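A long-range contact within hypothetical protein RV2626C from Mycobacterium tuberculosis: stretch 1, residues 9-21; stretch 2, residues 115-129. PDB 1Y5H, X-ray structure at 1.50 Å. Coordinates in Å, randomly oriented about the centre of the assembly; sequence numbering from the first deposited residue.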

# COMPACT_ATOMS: atom_id res chain seq x y z
N THR A 9 -10.68 -17.88 19.98
CA THR A 9 -10.38 -16.51 20.38
C THR A 9 -9.21 -15.98 19.57
O THR A 9 -8.52 -16.73 18.87
CB THR A 9 -10.01 -16.43 21.87
OG1 THR A 9 -8.77 -17.12 22.09
CG2 THR A 9 -11.10 -17.05 22.72
N ALA A 10 -8.98 -14.67 19.67
CA ALA A 10 -7.88 -14.04 18.96
C ALA A 10 -6.55 -14.69 19.36
O ALA A 10 -5.70 -14.93 18.51
CB ALA A 10 -7.85 -12.55 19.26
N ARG A 11 -6.40 -14.98 20.64
CA ARG A 11 -5.17 -15.59 21.15
C ARG A 11 -4.90 -16.94 20.48
O ARG A 11 -3.75 -17.33 20.28
CB ARG A 11 -5.27 -15.78 22.67
CG ARG A 11 -4.01 -16.36 23.30
CD ARG A 11 -4.20 -16.67 24.78
NE ARG A 11 -4.46 -15.48 25.59
CZ ARG A 11 -3.55 -14.55 25.86
NH1 ARG A 11 -2.32 -14.66 25.39
NH2 ARG A 11 -3.88 -13.50 26.61
N ASP A 12 -5.97 -17.64 20.12
CA ASP A 12 -5.88 -18.94 19.48
C ASP A 12 -5.36 -18.93 18.05
O ASP A 12 -4.72 -19.89 17.62
CB ASP A 12 -7.26 -19.62 19.49
CG ASP A 12 -7.70 -20.03 20.88
OD1 ASP A 12 -8.92 -20.21 21.07
OD2 ASP A 12 -6.84 -20.19 21.76
N ILE A 13 -5.62 -17.86 17.31
CA ILE A 13 -5.20 -17.80 15.92
C ILE A 13 -4.18 -16.70 15.58
O ILE A 13 -3.72 -16.61 14.45
CB ILE A 13 -6.41 -17.61 14.98
CG1 ILE A 13 -7.08 -16.26 15.26
CG2 ILE A 13 -7.43 -18.73 15.22
CD1 ILE A 13 -8.27 -15.98 14.36
N MSE A 14 -3.83 -15.89 16.56
CA MSE A 14 -2.89 -14.79 16.32
C MSE A 14 -1.45 -15.24 16.13
O MSE A 14 -1.05 -16.33 16.54
CB MSE A 14 -2.93 -13.81 17.48
CG MSE A 14 -2.35 -14.37 18.77
SE MSE A 14 -2.37 -13.11 20.21
CE MSE A 14 -1.25 -14.07 21.47
N ASN A 15 -0.67 -14.36 15.50
CA ASN A 15 0.75 -14.58 15.29
C ASN A 15 1.34 -13.94 16.53
O ASN A 15 1.42 -12.72 16.65
CB ASN A 15 1.23 -13.86 14.04
CG ASN A 15 0.57 -14.39 12.78
OD1 ASN A 15 0.80 -15.53 12.37
ND2 ASN A 15 -0.27 -13.56 12.16
N ALA A 16 1.74 -14.78 17.48
CA ALA A 16 2.29 -14.29 18.73
C ALA A 16 3.79 -14.01 18.66
O ALA A 16 4.50 -14.56 17.83
CB ALA A 16 2.00 -15.30 19.83
N GLY A 17 4.25 -13.13 19.55
CA GLY A 17 5.66 -12.80 19.61
C GLY A 17 6.18 -11.84 18.56
O GLY A 17 7.39 -11.78 18.33
N VAL A 18 5.29 -11.10 17.91
CA VAL A 18 5.72 -10.14 16.90
C VAL A 18 6.26 -8.91 17.62
O VAL A 18 5.78 -8.56 18.70
CB VAL A 18 4.54 -9.72 15.98
CG1 VAL A 18 4.03 -10.94 15.21
CG2 VAL A 18 3.43 -9.11 16.80
N THR A 19 7.28 -8.28 17.05
CA THR A 19 7.89 -7.11 17.66
C THR A 19 7.12 -5.84 17.35
O THR A 19 6.69 -5.62 16.22
CB THR A 19 9.34 -6.92 17.16
OG1 THR A 19 10.11 -8.07 17.50
CG2 THR A 19 9.96 -5.69 17.81
N CYS A 20 6.92 -5.01 18.37
CA CYS A 20 6.22 -3.76 18.18
C CYS A 20 7.29 -2.70 17.91
O CYS A 20 8.28 -2.59 18.65
CB CYS A 20 5.42 -3.41 19.43
SG CYS A 20 4.07 -2.23 19.12
N VAL A 21 7.10 -1.94 16.84
CA VAL A 21 8.05 -0.90 16.48
C VAL A 21 7.88 0.29 17.41
O VAL A 21 6.76 0.68 17.73
CB VAL A 21 7.83 -0.46 15.02
CG1 VAL A 21 8.78 0.67 14.65
CG2 VAL A 21 8.03 -1.65 14.10
N ARG A 115 -0.94 -4.58 26.75
CA ARG A 115 0.26 -4.88 25.98
C ARG A 115 -0.01 -5.69 24.72
O ARG A 115 -0.88 -6.56 24.70
CB ARG A 115 1.27 -5.62 26.86
N LEU A 116 0.73 -5.39 23.66
CA LEU A 116 0.59 -6.10 22.40
C LEU A 116 1.08 -7.52 22.60
O LEU A 116 2.21 -7.73 23.07
CB LEU A 116 1.43 -5.42 21.31
CG LEU A 116 1.41 -6.09 19.93
CD1 LEU A 116 0.06 -5.84 19.26
CD2 LEU A 116 2.52 -5.51 19.07
N VAL A 117 0.25 -8.51 22.27
CA VAL A 117 0.64 -9.90 22.41
C VAL A 117 0.69 -10.62 21.07
O VAL A 117 1.20 -11.73 20.97
CB VAL A 117 -0.31 -10.66 23.37
CG1 VAL A 117 -0.18 -10.09 24.77
CG2 VAL A 117 -1.75 -10.57 22.88
N GLY A 118 0.16 -9.98 20.03
CA GLY A 118 0.19 -10.60 18.72
C GLY A 118 -0.57 -9.80 17.69
O GLY A 118 -1.11 -8.73 17.98
N ILE A 119 -0.59 -10.32 16.46
CA ILE A 119 -1.30 -9.69 15.35
C ILE A 119 -2.13 -10.77 14.67
O ILE A 119 -1.65 -11.88 14.45
CB ILE A 119 -0.30 -9.12 14.29
CG1 ILE A 119 0.41 -7.88 14.84
CG2 ILE A 119 -1.05 -8.81 12.99
CD1 ILE A 119 -0.47 -6.63 14.95
N VAL A 120 -3.38 -10.45 14.34
CA VAL A 120 -4.23 -11.42 13.66
C VAL A 120 -4.58 -10.88 12.28
O VAL A 120 -4.94 -9.71 12.15
CB VAL A 120 -5.53 -11.68 14.44
CG1 VAL A 120 -6.41 -12.64 13.65
CG2 VAL A 120 -5.23 -12.26 15.80
N THR A 121 -4.44 -11.71 11.25
CA THR A 121 -4.77 -11.28 9.89
C THR A 121 -6.05 -11.95 9.43
O THR A 121 -6.50 -12.93 10.01
CB THR A 121 -3.67 -11.65 8.87
OG1 THR A 121 -3.70 -13.06 8.61
CG2 THR A 121 -2.30 -11.26 9.41
N GLU A 122 -6.64 -11.40 8.37
CA GLU A 122 -7.87 -11.96 7.83
C GLU A 122 -7.59 -13.37 7.35
O GLU A 122 -8.45 -14.25 7.47
CB GLU A 122 -8.37 -11.08 6.69
CG GLU A 122 -9.83 -11.30 6.36
CD GLU A 122 -10.39 -10.22 5.45
OE1 GLU A 122 -9.88 -10.09 4.31
OE2 GLU A 122 -11.32 -9.51 5.87
N ALA A 123 -6.39 -13.60 6.82
CA ALA A 123 -6.00 -14.92 6.33
C ALA A 123 -5.96 -15.92 7.48
O ALA A 123 -6.29 -17.09 7.31
CB ALA A 123 -4.65 -14.85 5.65
N ASP A 124 -5.54 -15.46 8.66
CA ASP A 124 -5.49 -16.32 9.83
C ASP A 124 -6.90 -16.81 10.16
O ASP A 124 -7.10 -17.96 10.52
CB ASP A 124 -4.92 -15.58 11.05
CG ASP A 124 -3.43 -15.30 10.92
OD1 ASP A 124 -2.70 -16.17 10.41
OD2 ASP A 124 -2.99 -14.20 11.35
N ILE A 125 -7.87 -15.90 10.05
CA ILE A 125 -9.26 -16.25 10.34
C ILE A 125 -9.76 -17.30 9.35
O ILE A 125 -10.41 -18.27 9.74
CB ILE A 125 -10.16 -15.00 10.29
CG1 ILE A 125 -9.77 -14.03 11.41
CG2 ILE A 125 -11.62 -15.40 10.44
CD1 ILE A 125 -10.53 -12.72 11.40
N ALA A 126 -9.46 -17.10 8.07
CA ALA A 126 -9.89 -18.03 7.04
C ALA A 126 -9.31 -19.43 7.25
O ALA A 126 -9.98 -20.44 7.01
CB ALA A 126 -9.49 -17.50 5.67
N ARG A 127 -8.06 -19.49 7.70
CA ARG A 127 -7.38 -20.76 7.93
C ARG A 127 -7.92 -21.55 9.11
O ARG A 127 -7.90 -22.78 9.10
CB ARG A 127 -5.89 -20.52 8.16
CG ARG A 127 -5.14 -19.88 7.01
CD ARG A 127 -3.82 -19.31 7.50
NE ARG A 127 -3.10 -18.61 6.44
CZ ARG A 127 -2.29 -17.57 6.64
NH1 ARG A 127 -2.09 -17.11 7.87
NH2 ARG A 127 -1.67 -17.00 5.62
N HIS A 128 -8.42 -20.85 10.13
CA HIS A 128 -8.91 -21.54 11.32
C HIS A 128 -10.39 -21.41 11.66
O HIS A 128 -10.75 -21.29 12.83
CB HIS A 128 -8.07 -21.09 12.52
CG HIS A 128 -6.60 -21.09 12.25
ND1 HIS A 128 -5.89 -22.24 11.95
CD2 HIS A 128 -5.70 -20.08 12.22
CE1 HIS A 128 -4.62 -21.93 11.75
NE2 HIS A 128 -4.48 -20.63 11.91
N LEU A 129 -11.25 -21.44 10.64
CA LEU A 129 -12.69 -21.34 10.90
C LEU A 129 -13.23 -22.63 11.51
O LEU A 129 -13.93 -22.59 12.53
CB LEU A 129 -13.45 -21.02 9.61
CG LEU A 129 -13.30 -19.61 9.03
CD1 LEU A 129 -14.24 -19.45 7.84
CD2 LEU A 129 -13.63 -18.58 10.10
O HOH W 1 -0.16 -15.80 9.90

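The contact is built around one very short antiparallel pairing. Asn15 N donates to Ile119 O at 2.9 Å, nearly straight, and Ile119 N returns a bond to Asn15 O at 3.1 Å. Beside this pair, Ala16 and Gly118 bring their CA atoms to 4.2 Å. Gly118 leaves room for its neighbours: an ideally placed CB would lie 2.7 Å from Met14 SE and 2.9 Å from Asn15 O, a clash with both.

The selenomethionine Met14 uses that room. With chi1 p and the next two torsions t, its side chain extends along the strand, SE passing 3.9 Å from Gly118 CA and 3.7 Å from Val117 CG2. Its CB packs tightly on Val120 CG2, at 3.2 Å.

Asn15 does the polar work. Its CB lies on the same sheet face as that of Ile119, yet chi1 m and chi2 -68° bring the amide nearer to the second stretch. ND2 makes a weak hydrogen bond to Ile119 O at 3.2 Å and comes within 2.9 Å of Asp124 OD2, while a water donates to both Asn15 OD1 (2.7 Å) and Asp124 OD1 (2.6 Å). Asp124, chi1 m, is itself held from its own stretch: OD2 accepts from Thr121 N at 2.9 Å, and OD1 forms a salt bridge with Arg127 NH1 at 2.8 Å. Thr121 OG1, with chi1 p, caps the helix by accepting from Asp124 N at 3.0 Å.

Apolar packing continues at both ends. Ile13, chi1 p and chi2 t, reaches Val120 CG1 and Ile125 CG1 with CD1, at 3.9 and 3.8 Å, while its CG2 meets His128 CB at 3.6 Å. Farther along, Val18, chi1 m, sets CG2 3.8 Å from Ile119 CG1, and Cys20 CB rests 3.6 Å from Leu116 CD2.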